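Mannan endo-1,4-beta-mannosidase (Mytilus edulis, PDB 2C0H) hydrolyses internal beta-1,4-mannosidic linkages in mannans, galactomannans and glucomannans, and does not cut mannobiose or mannotriose. Local coordinates at residues Ser61-Leu66 with Phe259-Thr264; Leu106-Leu111 with Gly319-Ser324. The protein carries 3 engineered substitutions. All coordinates share one frame; numbering follows the deposited sequence.

Contact 1. Residues Ser61-Leu66 with Phe259-Thr264; sequences SVRVWL and FYQVHT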
ATOM      1  N   SER A  61       4.888 -11.230   5.099  1.00 11.19           N
ATOM      2  CA  SER A  61       4.225 -10.456   4.046  1.00 12.00           C
ATOM      3  C   SER A  61       5.181  -9.660   3.183  1.00 12.08           C
ATOM      4  O   SER A  61       6.233  -9.213   3.647  1.00 12.74           O
ATOM      5  CB  SER A  61       3.151  -9.535   4.629  1.00 12.36           C
ATOM      6  OG  SER A  61       3.596  -8.846   5.773  1.00 15.49           O
ATOM      7  N   VAL A  62       4.783  -9.468   1.927  1.00 12.33           N
ATOM      8  CA  VAL A  62       5.566  -8.736   0.930  1.00 12.35           C
ATOM      9  C   VAL A  62       4.626  -7.773   0.204  1.00 12.70           C
ATOM     10  O   VAL A  62       3.514  -8.179  -0.163  1.00 12.26           O
ATOM     11  CB  VAL A  62       6.232  -9.678  -0.111  1.00 13.51           C
ATOM     12  CG1 VAL A  62       7.014  -8.897  -1.143  1.00 14.47           C
ATOM     13  CG2 VAL A  62       7.140 -10.671   0.555  1.00 15.17           C
ATOM     14  N   ARG A  63       5.075  -6.533   0.005  1.00 12.02           N
ATOM     15  CA  ARG A  63       4.395  -5.542  -0.844  1.00 12.48           C
ATOM     16  C   ARG A  63       5.113  -5.492  -2.199  1.00 12.80           C
ATOM     17  O   ARG A  63       6.341  -5.316  -2.274  1.00 13.09           O
ATOM     18  CB  ARG A  63       4.379  -4.169  -0.154  1.00 12.79           C
ATOM     19  CG  ARG A  63       3.787  -2.986  -0.928  1.00 13.43           C
ATOM     20  CD  ARG A  63       3.654  -1.760   0.013  1.00 13.83           C
ATOM     21  NE  ARG A  63       3.066  -0.544  -0.583  1.00 14.71           N
ATOM     22  CZ  ARG A  63       3.696   0.592  -0.866  1.00 16.39           C
ATOM     23  NH1 ARG A  63       4.998   0.749  -0.647  1.00 17.84           N
ATOM     24  NH2 ARG A  63       3.019   1.609  -1.378  1.00 15.27           N
ATOM     25  N   VAL A  64       4.342  -5.626  -3.271  1.00 12.95           N
ATOM     26  CA  VAL A  64       4.889  -5.612  -4.626  1.00 12.63           C
ATOM     27  C   VAL A  64       4.092  -4.666  -5.517  1.00 12.70           C
ATOM     28  O   VAL A  64       2.881  -4.593  -5.393  1.00 13.95           O
ATOM     29  CB  VAL A  64       4.918  -7.027  -5.225  1.00 13.68           C
ATOM     30  CG1 VAL A  64       3.535  -7.568  -5.469  1.00 15.34           C
ATOM     31  CG2 VAL A  64       5.721  -7.073  -6.505  1.00 15.03           C
ATOM     32  N   TRP A  65       4.773  -3.924  -6.382  1.00 11.81           N
ATOM     33  CA  TRP A  65       4.122  -2.945  -7.271  1.00 12.01           C
ATOM     34  C   TRP A  65       3.769  -3.580  -8.621  1.00 12.98           C
ATOM     35  O   TRP A  65       4.572  -4.315  -9.212  1.00 13.59           O
ATOM     36  CB  TRP A  65       5.018  -1.717  -7.470  1.00 12.19           C
ATOM     37  CG  TRP A  65       5.269  -0.856  -6.231  1.00 11.91           C
ATOM     38  CD1 TRP A  65       4.939  -1.144  -4.924  1.00 12.49           C
ATOM     39  CD2 TRP A  65       5.927   0.401  -6.203  1.00 12.40           C
ATOM     40  NE1 TRP A  65       5.347  -0.127  -4.102  1.00 12.71           N
ATOM     41  CE2 TRP A  65       5.976   0.828  -4.858  1.00 12.71           C
ATOM     42  CE3 TRP A  65       6.504   1.211  -7.191  1.00 14.04           C
ATOM     43  CZ2 TRP A  65       6.558   2.052  -4.484  1.00 13.13           C
ATOM     44  CZ3 TRP A  65       7.078   2.419  -6.817  1.00 13.32           C
ATOM     45  CH2 TRP A  65       7.101   2.824  -5.479  1.00 14.10           C
ATOM     46  N   LEU A  66       2.562  -3.279  -9.115  1.00 12.78           N
ATOM     47  CA  LEU A  66       1.989  -3.930 -10.285  1.00 12.87           C
ATOM     48  C   LEU A  66       2.001  -3.018 -11.541  1.00 13.03           C
ATOM     49  O   LEU A  66       2.955  -3.058 -12.320  1.00 14.36           O
ATOM     50  CB  LEU A  66       0.573  -4.450  -9.948  1.00 12.98           C
ATOM     51  CG  LEU A  66      -0.061  -5.405 -10.977  1.00 13.56           C
ATOM     52  CD1 LEU A  66       0.627  -6.754 -11.016  1.00 15.66           C
ATOM     53  CD2 LEU A  66      -1.526  -5.627 -10.656  1.00 14.29           C
ATOM     54  N   PHE A 259      -7.543  -0.547   6.118  1.00 13.46           N
ATOM     55  CA  PHE A 259      -6.535  -0.050   7.037  1.00 13.38           C
ATOM     56  C   PHE A 259      -5.719   1.055   6.379  1.00 12.89           C
ATOM     57  O   PHE A 259      -5.770   1.247   5.162  1.00 12.60           O
ATOM     58  CB  PHE A 259      -5.652  -1.175   7.634  1.00 14.52           C
ATOM     59  CG  PHE A 259      -4.832  -1.955   6.641  1.00 14.56           C
ATOM     60  CD1 PHE A 259      -3.588  -1.492   6.233  1.00 16.13           C
ATOM     61  CD2 PHE A 259      -5.261  -3.202   6.174  1.00 16.85           C
ATOM     62  CE1 PHE A 259      -2.812  -2.216   5.330  1.00 16.12           C
ATOM     63  CE2 PHE A 259      -4.485  -3.941   5.286  1.00 18.67           C
ATOM     64  CZ  PHE A 259      -3.257  -3.438   4.860  1.00 18.19           C
ATOM     65  N   TYR A 260      -5.023   1.814   7.206  1.00 12.25           N
ATOM     66  CA  TYR A 260      -4.190   2.933   6.764  1.00 12.86           C
ATOM     67  C   TYR A 260      -2.754   2.438   6.663  1.00 12.72           C
ATOM     68  O   TYR A 260      -2.366   1.455   7.298  1.00 11.82           O
ATOM     69  CB  TYR A 260      -4.271   4.104   7.751  1.00 13.69           C
ATOM     70  CG  TYR A 260      -5.651   4.738   7.920  1.00 13.66           C
ATOM     71  CD1 TYR A 260      -6.294   5.342   6.846  1.00 15.93           C
ATOM     72  CD2 TYR A 260      -6.286   4.736   9.136  1.00 14.15           C
ATOM     73  CE1 TYR A 260      -7.536   5.935   6.993  1.00 16.46           C
ATOM     74  CE2 TYR A 260      -7.536   5.329   9.295  1.00 14.18           C
ATOM     75  CZ  TYR A 260      -8.143   5.918   8.224  1.00 15.16           C
ATOM     76  OH  TYR A 260      -9.379   6.496   8.394  1.00 17.28           O
ATOM     77  N   GLN A 261      -1.993   3.107   5.820  1.00 12.77           N
ATOM     78  CA  GLN A 261      -0.588   2.790   5.621  1.00 13.09           C
ATOM     79  C   GLN A 261       0.148   4.110   5.488  1.00 12.90           C
ATOM     80  O   GLN A 261      -0.257   4.983   4.706  1.00 13.61           O
ATOM     81  CB  GLN A 261      -0.411   1.953   4.361  1.00 13.21           C
ATOM     82  CG  GLN A 261       1.031   1.538   4.114  1.00 14.76           C
ATOM     83  CD  GLN A 261       1.296   1.067   2.707  1.00 16.52           C
ATOM     84  OE1 GLN A 261       2.391   1.269   2.169  1.00 18.35           O
ATOM     85  NE2 GLN A 261       0.320   0.408   2.106  1.00 19.59           N
ATOM     86  N   VAL A 262       1.211   4.290   6.262  1.00 12.93           N
ATOM     87  CA  VAL A 262       1.955   5.541   6.243  1.00 13.16           C
ATOM     88  C   VAL A 262       3.432   5.246   6.114  1.00 11.88           C
ATOM     89  O   VAL A 262       3.913   4.263   6.647  1.00 12.00           O
ATOM     90  CB  VAL A 262       1.716   6.415   7.503  1.00 13.46           C
ATOM     91  CG1 VAL A 262       2.291   5.753   8.764  1.00 15.88           C
ATOM     92  CG2 VAL A 262       2.292   7.796   7.328  1.00 16.08           C
ATOM     93  N   HIS A 263       4.130   6.118   5.402  1.00 12.29           N
ATOM     94  CA  HIS A 263       5.561   5.993   5.233  1.00 12.67           C
ATOM     95  C   HIS A 263       6.287   7.009   6.118  1.00 12.88           C
ATOM     96  O   HIS A 263       5.754   8.084   6.429  1.00 13.16           O
ATOM     97  CB  HIS A 263       5.897   6.203   3.763  1.00 12.30           C
ATOM     98  CG  HIS A 263       5.138   5.294   2.839  1.00 12.03           C
ATOM     99  ND1 HIS A 263       5.085   5.497   1.476  1.00 14.09           N
ATOM    100  CD2 HIS A 263       4.398   4.187   3.082  1.00 13.04           C
ATOM    101  CE1 HIS A 263       4.348   4.550   0.925  1.00 13.55           C
ATOM    102  NE2 HIS A 263       3.919   3.741   1.875  1.00 12.85           N
ATOM    103  N   THR A 264       7.501   6.686   6.557  1.00 13.13           N
ATOM    104  CA  THR A 264       8.211   7.651   7.402  1.00 14.48           C
ATOM    105  C   THR A 264       9.721   7.514   7.279  1.00 14.53           C
ATOM    106  O   THR A 264      10.278   6.408   7.369  1.00 14.57           O
ATOM    107  CB  THR A 264       7.717   7.547   8.874  1.00 14.75           C
ATOM    108  OG1 THR A 264       8.279   8.592   9.688  1.00 15.89           O
ATOM    109  CG2 THR A 264       8.034   6.205   9.430  1.00 16.52           C
TER
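R63 and Q261 reach toward each other from opposing walls of a TIM barrel, the fold of this family 5 glycoside hydrolase, and meet near the barrel centre. The arginine crosses most of the gap. With chi1 at 176° its side chain swings away from its own backbone N and stays extended as far as NE, bringing the guanidinium up to the carboxamide oxygen. Q261, also extended, sets OE1 over the middle of one guanidinium face, 3.3 Å above its plane, with the amide nearly perpendicular to it (89°). This is face contact: R63 NE lies 3.4 Å from Q261 OE1, but at an angle too poor for a hydrogen bond. W65, a probable substrate-binding residue, puts NE1 over the opposite face, off-centre. The arginine's polar edge is used by others: D159 and E294, the probable nucleophile, form salt bridges, and N25 and N162 accept hydrogen bonds. H263 approaches at a slant, its CE1 4.0 Å from R63 NH2, while its ND1 is hydrogen-bonded to E163, the probable proton donor. Its other nitrogen fixes the glutamine: H263 NE2 donates to Q261 OE1 at 2.9 Å (159°); the oxygen lies in the imidazole plane, while NE2 stands above the plane of the amide carbonyl.

Contact 2. Residues Leu106-Leu111 with Gly319-Ser324; sequences LIFFTL and GAWTWS
The indole nitrogen NE1 of W321, whose ring meets F108 across the interior of the barrel, is hydrogen-bonded to S61 OG on strand 61-68. That bond ties strand 319-322 to a strand that is not its direct neighbour in the sheet and pins one edge of the indole, leaving the benzo end to face strand 106-113. There the touching atoms are CZ2 and CH2. W321 CZ2 comes over one face of the phenylalanine ring, toward its rim, and lies 3.7 Å from F108 CD2. On the next atom round, W321 CH2 is 4.0 Å from F108 CG. The two ring planes are inclined at 45°, with the centroid of the phenyl 5.1 Å from that of the indole six-membered ring, so the pair is neither a parallel stack nor a T-shaped one. Both side chains leave their strands in the same way, with CG anti to the carbonyl carbon and beside the backbone N (chi1 -66° in F108), and both point inward, yet they cross at about a right angle. L21 of strand 17-25 also touches F108, so the phenyl packs against more than the tryptophan. Cut back to an alanine, F108 would probably leave the benzo end of W321 without the face it meets and open a gap in the barrel interior. Two residues on from W321 comes W323, a probable substrate-binding residue. No hydrogen bond joins the two segments. Their contact is a small apolar one between buried rings, and the single polar group of the indole is already satisfied by S61, which suggests that across this contact the rings are held by van der Waals packing, with the S61 bond probably restricting how the indole can turn.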
ATOM      1  N   LEU A 106       1.981 -13.684   2.853  1.00 13.31           N
ATOM      2  CA  LEU A 106       0.885 -12.925   2.229  1.00 13.24           C
ATOM      3  C   LEU A 106       1.421 -11.831   1.318  1.00 13.00           C
ATOM      4  O   LEU A 106       2.322 -11.066   1.692  1.00 13.15           O
ATOM      5  CB  LEU A 106       0.015 -12.274   3.301  1.00 13.02           C
ATOM      6  CG  LEU A 106      -0.782 -13.193   4.215  1.00 14.13           C
ATOM      7  CD1 LEU A 106      -1.335 -12.393   5.384  1.00 17.07           C
ATOM      8  CD2 LEU A 106      -1.924 -13.895   3.453  1.00 16.22           C
ATOM      9  N   ILE A 107       0.803 -11.691   0.149  1.00 12.47           N
ATOM     10  CA  ILE A 107       1.201 -10.684  -0.817  1.00 12.23           C
ATOM     11  C   ILE A 107       0.207  -9.520  -0.877  1.00 12.31           C
ATOM     12  O   ILE A 107      -1.012  -9.732  -0.950  1.00 11.77           O
ATOM     13  CB  ILE A 107       1.338 -11.326  -2.246  1.00 12.24           C
ATOM     14  CG1 ILE A 107       2.294 -12.531  -2.242  1.00 13.46           C
ATOM     15  CG2 ILE A 107       1.738 -10.311  -3.298  1.00 13.16           C
ATOM     16  CD1 ILE A 107       3.682 -12.247  -1.698  1.00 15.13           C
ATOM     17  N   PHE A 108       0.737  -8.305  -0.896  1.00 11.30           N
ATOM     18  CA  PHE A 108      -0.050  -7.090  -1.117  1.00 12.54           C
ATOM     19  C   PHE A 108       0.391  -6.453  -2.432  1.00 12.97           C
ATOM     20  O   PHE A 108       1.543  -6.060  -2.570  1.00 13.84           O
ATOM     21  CB  PHE A 108       0.094  -6.128   0.059  1.00 13.89           C
ATOM     22  CG  PHE A 108      -0.496  -6.669   1.321  1.00 14.01           C
ATOM     23  CD1 PHE A 108      -1.799  -6.351   1.679  1.00 15.67           C
ATOM     24  CD2 PHE A 108       0.220  -7.551   2.110  1.00 13.64           C
ATOM     25  CE1 PHE A 108      -2.364  -6.883   2.814  1.00 14.47           C
ATOM     26  CE2 PHE A 108      -0.358  -8.100   3.258  1.00 14.48           C
ATOM     27  CZ  PHE A 108      -1.634  -7.729   3.613  1.00 13.67           C
ATOM     28  N   PHE A 109      -0.517  -6.366  -3.403  1.00 12.57           N
ATOM     29  CA  PHE A 109      -0.224  -5.767  -4.696  1.00 12.58           C
ATOM     30  C   PHE A 109      -0.577  -4.261  -4.708  1.00 12.66           C
ATOM     31  O   PHE A 109      -1.685  -3.858  -4.340  1.00 13.10           O
ATOM     32  CB  PHE A 109      -1.017  -6.466  -5.814  1.00 12.55           C
ATOM     33  CG  PHE A 109      -0.558  -7.869  -6.138  1.00 12.41           C
ATOM     34  CD1 PHE A 109       0.607  -8.077  -6.866  1.00 12.64           C
ATOM     35  CD2 PHE A 109      -1.327  -8.963  -5.805  1.00 14.88           C
ATOM     36  CE1 PHE A 109       1.017  -9.353  -7.214  1.00 14.52           C
ATOM     37  CE2 PHE A 109      -0.918 -10.247  -6.139  1.00 14.27           C
ATOM     38  CZ  PHE A 109       0.250 -10.441  -6.852  1.00 13.34           C
ATOM     39  N   THR A 110       0.369  -3.420  -5.123  1.00 12.21           N
ATOM     40  CA  THR A 110       0.143  -1.970  -5.232  1.00 12.64           C
ATOM     41  C   THR A 110      -0.126  -1.610  -6.692  1.00 12.42           C
ATOM     42  O   THR A 110       0.708  -1.842  -7.564  1.00 13.31           O
ATOM     43  CB  THR A 110       1.359  -1.163  -4.727  1.00 13.57           C
ATOM     44  OG1 THR A 110       1.658  -1.571  -3.396  1.00 15.71           O
ATOM     45  CG2 THR A 110       1.086   0.299  -4.707  1.00 14.08           C
ATOM     46  N   LEU A 111      -1.285  -1.032  -6.971  1.00 12.23           N
ATOM     47  CA  LEU A 111      -1.709  -0.834  -8.352  1.00 11.76           C
ATOM     48  C   LEU A 111      -0.921   0.282  -9.068  1.00 11.64           C
ATOM     49  O   LEU A 111      -0.327   0.008 -10.112  1.00 12.27           O
ATOM     50  CB  LEU A 111      -3.221  -0.519  -8.396  1.00 11.80           C
ATOM     51  CG  LEU A 111      -4.134  -1.629  -7.882  1.00 13.02           C
ATOM     52  CD1 LEU A 111      -5.563  -1.083  -7.947  1.00 15.28           C
ATOM     53  CD2 LEU A 111      -4.006  -2.922  -8.633  1.00 15.88           C
ATOM     54  N   GLY A 319       1.389  -3.371  11.537  1.00 10.67           N
ATOM     55  CA  GLY A 319       2.344  -3.928  10.617  1.00 10.65           C
ATOM     56  C   GLY A 319       3.523  -3.007  10.418  1.00 10.39           C
ATOM     57  O   GLY A 319       3.482  -1.831  10.794  1.00 10.67           O
ATOM     58  N   ALA A 320       4.578  -3.588   9.846  1.00 10.29           N
ATOM     59  CA  ALA A 320       5.793  -2.851   9.527  1.00 10.76           C
ATOM     60  C   ALA A 320       6.475  -3.520   8.325  1.00 10.70           C
ATOM     61  O   ALA A 320       6.797  -4.703   8.364  1.00 11.04           O
ATOM     62  CB  ALA A 320       6.697  -2.827  10.739  1.00 11.25           C
ATOM     63  N   TRP A 321       6.616  -2.765   7.237  1.00 10.70           N
ATOM     64  CA  TRP A 321       7.280  -3.217   6.024  1.00 10.84           C
ATOM     65  C   TRP A 321       8.475  -2.315   5.708  1.00 10.79           C
ATOM     66  O   TRP A 321       8.322  -1.130   5.529  1.00 10.84           O
ATOM     67  CB  TRP A 321       6.331  -3.180   4.836  1.00 12.00           C
ATOM     68  CG  TRP A 321       5.136  -4.066   4.970  1.00 12.79           C
ATOM     69  CD1 TRP A 321       5.080  -5.290   5.568  1.00 13.90           C
ATOM     70  CD2 TRP A 321       3.834  -3.816   4.433  1.00 13.28           C
ATOM     71  NE1 TRP A 321       3.806  -5.822   5.440  1.00 15.10           N
ATOM     72  CE2 TRP A 321       3.026  -4.928   4.756  1.00 14.91           C
ATOM     73  CE3 TRP A 321       3.278  -2.765   3.710  1.00 13.27           C
ATOM     74  CZ2 TRP A 321       1.679  -5.010   4.381  1.00 14.86           C
ATOM     75  CZ3 TRP A 321       1.928  -2.854   3.343  1.00 14.28           C
ATOM     76  CH2 TRP A 321       1.158  -3.955   3.693  1.00 14.48           C
ATOM     77  N   THR A 322       9.678  -2.884   5.681  1.00 11.16           N
ATOM     78  CA  THR A 322      10.847  -2.098   5.359  1.00 11.57           C
ATOM     79  C   THR A 322      10.937  -1.783   3.872  1.00 11.68           C
ATOM     80  O   THR A 322      10.376  -2.479   3.040  1.00 11.91           O
ATOM     81  CB  THR A 322      12.118  -2.847   5.736  1.00 11.32           C
ATOM     82  OG1 THR A 322      12.107  -4.135   5.144  1.00 13.28           O
ATOM     83  CG2 THR A 322      12.268  -2.939   7.248  1.00 15.33           C
ATOM     84  N   TRP A 323      11.680  -0.736   3.552  1.00 11.79           N
ATOM     85  CA  TRP A 323      11.969  -0.373   2.187  1.00 12.03           C
ATOM     86  C   TRP A 323      13.461  -0.581   1.943  1.00 12.36           C
ATOM     87  O   TRP A 323      14.254   0.087   2.635  1.00 12.66           O
ATOM     88  CB  TRP A 323      11.652   1.107   1.971  1.00 13.01           C
ATOM     89  CG  TRP A 323      11.972   1.533   0.587  1.00 13.20           C
ATOM     90  CD1 TRP A 323      13.147   2.077   0.135  1.00 14.72           C
ATOM     91  CD2 TRP A 323      11.130   1.376  -0.552  1.00 14.09           C
ATOM     92  NE1 TRP A 323      13.057   2.301  -1.222  1.00 14.58           N
ATOM     93  CE2 TRP A 323      11.833   1.865  -1.664  1.00 14.59           C
ATOM     94  CE3 TRP A 323       9.842   0.866  -0.738  1.00 14.11           C
ATOM     95  CZ2 TRP A 323      11.286   1.866  -2.948  1.00 15.49           C
ATOM     96  CZ3 TRP A 323       9.299   0.885  -2.015  1.00 14.00           C
ATOM     97  CH2 TRP A 323      10.021   1.365  -3.097  1.00 14.54           C
ATOM     98  N   SER A 324      13.897  -1.448   1.022  1.00 11.75           N
ATOM     99  CA  SER A 324      13.176  -2.533   0.322  1.00 11.22           C
ATOM    100  C   SER A 324      14.181  -3.627  -0.098  1.00 12.05           C
ATOM    101  O   SER A 324      15.393  -3.470   0.105  1.00 11.78           O
ATOM    102  CB  SER A 324      12.529  -2.011  -0.960  1.00 11.56           C
ATOM    103  OG  SER A 324      13.540  -1.652  -1.896  1.00 11.97           O
TER

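How the contacts relate
The centres of the two contacts lie only 4 Å apart, and both span the interior of one parallel barrel. Along the chain their segments alternate: 61-66, 106-111, 259-264, 319-324, so the two pairings cross along the chain. Strands 61-68 and 106-113 are neighbours in the sheet, with V64 O 2.8 Å from T110 N in a probable backbone hydrogen bond, whereas 260-263 and 319-322 are separated by strand 290-294. Side chains interleave as well: Q261 NE2 sits 3.8 Å from W321 CZ3, and F259 CZ 4.1 Å from F108 CE1. Contact 2 thus forms an apolar floor under the polar cluster of contact 1, which borders the probable catalytic glutamates.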